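Local coordinates for protein SidF, inhibitor of growth family, member 3 (Legionella pneumophila subsp. pneumophila, PDB 4FYE) that acts as a phosphoinositide phosphatase, probably removing the 3-phosphate from the inositol headgroup of phosphatidylinositol 3,4,5-trisphosphate, at residues A[239-244]-A[508-513]. The protein carries 1 engineered substitution. Sequence-based numbering, arbitrary orientation.
Sequences LVLGNS and SYFEEY
Phe510 of helix 482-514, in a predicted coiled-coil region, pushes its ring up to the ends of two leucines, Leu239 and Leu241, in the loop that leads into strand 247-254, next to last in the six-stranded sheet. The CB of Phe510 points from the helix toward the loop. CG is anti to the backbone N (chi1 -178°), and this carries the ring out to the loop, although the CA atoms of Leu239 and Phe510 are 10.8 Å apart. CE2 receives CD2 of Leu239 at 4.0 Å, a methyl lying at the ring edge and close to its plane. CZ, the tip, meets CD2 of Leu241 at 4.1 Å in an oblique approach, and the same methyl is 4.4 Å from CE1 of Phe510. Leu241 reaches this place with CG beside its backbone N and anti to the carbonyl carbon (chi1 -55°). One helical turn after Phe510, Tyr513 also points toward the loop, but its CE1 stays 4.7 Å from Leu239 CD2.

Helix 284-311 links the two sides: Phe510 packs on its Ala292, while its Asn297 and Glu300 accept hydrogen bonds from the backbone N atoms of Gly242 and Asn243. Leu239 N is held separately by the carboxylate of Asp278.

Across the interface no hydrogen bond or salt bridge forms, and only 156 Å² is buried. Methyl groups against an aromatic ring give cohesion by dispersion and water exclusion with little directional demand, so the position of the loop backbone probably owes more to its hydrogen bonds with Asp278, Asn297 and Glu300.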
ATOM      1  N   LEU A 239      -9.743 -18.729  -9.991  1.00118.63           N
ATOM      2  CA  LEU A 239      -8.370 -18.757  -9.427  1.00108.98           C
ATOM      3  C   LEU A 239      -7.261 -18.264 -10.367  1.00 97.46           C
ATOM      4  O   LEU A 239      -6.383 -19.029 -10.761  1.00 96.86           O
ATOM      5  CB  LEU A 239      -8.008 -20.148  -8.859  1.00100.97           C
ATOM      6  CG  LEU A 239      -8.411 -20.402  -7.406  1.00 98.43           C
ATOM      7  CD1 LEU A 239      -9.863 -20.831  -7.338  1.00106.43           C
ATOM      8  CD2 LEU A 239      -7.541 -21.444  -6.721  1.00 89.85           C
ATOM      9  N   VAL A 240      -7.319 -16.982 -10.715  1.00 91.14           N
ATOM     10  CA  VAL A 240      -6.227 -16.313 -11.395  1.00 88.36           C
ATOM     11  C   VAL A 240      -5.059 -16.109 -10.416  1.00 86.47           C
ATOM     12  O   VAL A 240      -5.250 -15.980  -9.187  1.00 78.60           O
ATOM     13  CB  VAL A 240      -6.661 -14.944 -11.963  1.00 93.18           C
ATOM     14  CG1 VAL A 240      -5.846 -14.613 -13.214  1.00 87.46           C
ATOM     15  CG2 VAL A 240      -8.165 -14.934 -12.266  1.00 90.66           C
ATOM     16  N   LEU A 241      -3.851 -16.107 -10.965  1.00 78.72           N
ATOM     17  CA  LEU A 241      -2.673 -15.817 -10.165  1.00 73.98           C
ATOM     18  C   LEU A 241      -2.217 -14.391 -10.341  1.00 72.80           C
ATOM     19  O   LEU A 241      -2.562 -13.725 -11.341  1.00 66.07           O
ATOM     20  CB  LEU A 241      -1.520 -16.716 -10.566  1.00 69.68           C
ATOM     21  CG  LEU A 241      -1.783 -18.209 -10.523  1.00 73.34           C
ATOM     22  CD1 LEU A 241      -0.497 -18.913 -10.954  1.00 72.43           C
ATOM     23  CD2 LEU A 241      -2.203 -18.639  -9.126  1.00 65.76           C
ATOM     24  N   GLY A 242      -1.411 -13.938  -9.376  1.00 69.55           N
ATOM     25  CA  GLY A 242      -0.866 -12.603  -9.419  1.00 72.53           C
ATOM     26  C   GLY A 242      -1.503 -11.650  -8.438  1.00 75.06           C
ATOM     27  O   GLY A 242      -2.689 -11.766  -8.099  1.00 75.00           O
ATOM     28  N   ASN A 243      -0.675 -10.729  -7.957  1.00 68.30           N
ATOM     29  CA  ASN A 243      -1.124  -9.582  -7.167  1.00 80.49           C
ATOM     30  C   ASN A 243      -1.786  -8.449  -7.987  1.00 79.31           C
ATOM     31  O   ASN A 243      -1.626  -8.327  -9.214  1.00 73.99           O
ATOM     32  CB  ASN A 243       0.062  -9.015  -6.373  1.00 76.22           C
ATOM     33  CG  ASN A 243       0.387  -9.864  -5.170  1.00 75.12           C
ATOM     34  OD1 ASN A 243      -0.506 -10.172  -4.384  1.00 75.78           O
ATOM     35  ND2 ASN A 243       1.658 -10.273  -5.030  1.00 71.23           N
ATOM     36  N   SER A 244      -2.541  -7.609  -7.311  1.00 77.69           N
ATOM     37  CA  SER A 244      -2.993  -6.422  -8.005  1.00 92.20           C
ATOM     38  C   SER A 244      -3.204  -5.280  -7.045  1.00 84.15           C
ATOM     39  O   SER A 244      -3.183  -5.445  -5.799  1.00 71.85           O
ATOM     40  CB  SER A 244      -4.200  -6.662  -8.978  1.00 98.09           C
ATOM     41  OG  SER A 244      -5.375  -7.132  -8.318  1.00 87.91           O
ATOM     42  N   SER A 508       3.244 -28.120  -4.614  1.00 76.18           N
ATOM     43  CA  SER A 508       2.858 -29.375  -5.290  1.00 79.90           C
ATOM     44  C   SER A 508       1.344 -29.549  -5.252  1.00 83.39           C
ATOM     45  O   SER A 508       0.722 -29.888  -6.279  1.00 89.26           O
ATOM     46  CB  SER A 508       3.558 -30.604  -4.713  1.00 75.61           C
ATOM     47  OG  SER A 508       4.951 -30.543  -4.942  1.00 76.56           O
ATOM     48  N   TYR A 509       0.730 -29.300  -4.094  1.00 77.40           N
ATOM     49  CA  TYR A 509      -0.683 -29.521  -4.060  1.00 77.76           C
ATOM     50  C   TYR A 509      -1.397 -28.661  -5.103  1.00 77.74           C
ATOM     51  O   TYR A 509      -2.313 -29.136  -5.756  1.00 81.19           O
ATOM     52  CB  TYR A 509      -1.262 -29.314  -2.671  1.00 78.23           C
ATOM     53  CG  TYR A 509      -2.779 -29.263  -2.687  1.00 76.80           C
ATOM     54  CD1 TYR A 509      -3.450 -28.086  -3.006  1.00 73.97           C
ATOM     55  CD2 TYR A 509      -3.541 -30.384  -2.402  1.00 80.97           C
ATOM     56  CE1 TYR A 509      -4.825 -28.027  -3.044  1.00 74.11           C
ATOM     57  CE2 TYR A 509      -4.932 -30.320  -2.429  1.00 83.76           C
ATOM     58  CZ  TYR A 509      -5.564 -29.133  -2.747  1.00 77.05           C
ATOM     59  OH  TYR A 509      -6.937 -29.048  -2.786  1.00 79.77           O
ATOM     60  N   PHE A 510      -0.993 -27.400  -5.271  1.00 77.13           N
ATOM     61  CA  PHE A 510      -1.674 -26.566  -6.275  1.00 79.02           C
ATOM     62  C   PHE A 510      -1.443 -27.034  -7.718  1.00 77.83           C
ATOM     63  O   PHE A 510      -2.359 -26.939  -8.530  1.00 76.39           O
ATOM     64  CB  PHE A 510      -1.347 -25.063  -6.129  1.00 72.44           C
ATOM     65  CG  PHE A 510      -2.068 -24.186  -7.129  1.00 69.23           C
ATOM     66  CD1 PHE A 510      -1.487 -23.860  -8.359  1.00 69.38           C
ATOM     67  CD2 PHE A 510      -3.329 -23.679  -6.851  1.00 70.64           C
ATOM     68  CE1 PHE A 510      -2.149 -23.031  -9.283  1.00 65.24           C
ATOM     69  CE2 PHE A 510      -3.986 -22.829  -7.760  1.00 69.14           C
ATOM     70  CZ  PHE A 510      -3.399 -22.524  -8.988  1.00 64.92           C
ATOM     71  N   GLU A 511      -0.220 -27.489  -8.017  1.00 84.03           N
ATOM     72  CA  GLU A 511       0.174 -28.046  -9.349  1.00 89.52           C
ATOM     73  C   GLU A 511      -0.816 -29.083  -9.882  1.00 89.33           C
ATOM     74  O   GLU A 511      -1.155 -29.040 -11.065  1.00 85.65           O
ATOM     75  CB  GLU A 511       1.604 -28.637  -9.337  1.00 93.55           C
ATOM     76  CG  GLU A 511       2.728 -27.595  -9.515  1.00100.88           C
ATOM     77  CD  GLU A 511       4.138 -28.111  -9.166  1.00104.17           C
ATOM     78  OE1 GLU A 511       4.471 -29.273  -9.517  1.00104.65           O
ATOM     79  OE2 GLU A 511       4.928 -27.355  -8.535  1.00 99.91           O
ATOM     80  N   GLU A 512      -1.273 -29.981  -8.991  1.00 90.34           N
ATOM     81  CA  GLU A 512      -2.291 -31.002  -9.300  1.00 95.97           C
ATOM     82  C   GLU A 512      -3.694 -30.422  -9.322  1.00 96.70           C
ATOM     83  O   GLU A 512      -4.460 -30.675 -10.263  1.00 99.46           O
ATOM     84  CB  GLU A 512      -2.276 -32.161  -8.285  1.00100.19           C
ATOM     85  CG  GLU A 512      -1.428 -33.370  -8.649  1.00106.20           C
ATOM     86  CD  GLU A 512      -1.783 -34.018  -9.988  1.00113.25           C
ATOM     87  OE1 GLU A 512      -2.880 -34.633 -10.122  1.00119.09           O
ATOM     88  OE2 GLU A 512      -0.929 -33.935 -10.906  1.00111.81           O
ATOM     89  N   TYR A 513      -4.038 -29.669  -8.270  1.00 92.50           N
ATOM     90  CA  TYR A 513      -5.365 -29.110  -8.162  1.00 90.71           C
ATOM     91  C   TYR A 513      -5.656 -28.265  -9.382  1.00 89.30           C
ATOM     92  O   TYR A 513      -6.786 -28.228  -9.881  1.00 93.69           O
ATOM     93  CB  TYR A 513      -5.549 -28.297  -6.882  1.00 89.94           C
ATOM     94  CG  TYR A 513      -6.976 -27.723  -6.736  1.00 94.57           C
ATOM     95  CD1 TYR A 513      -7.337 -26.533  -7.374  1.00 89.46           C
ATOM     96  CD2 TYR A 513      -7.965 -28.382  -5.979  1.00 96.40           C
ATOM     97  CE1 TYR A 513      -8.609 -26.012  -7.268  1.00 89.87           C
ATOM     98  CE2 TYR A 513      -9.244 -27.854  -5.858  1.00 92.68           C
ATOM     99  CZ  TYR A 513      -9.550 -26.668  -6.508  1.00 93.71           C
ATOM    100  OH  TYR A 513     -10.791 -26.095  -6.416  1.00 94.97           O
TER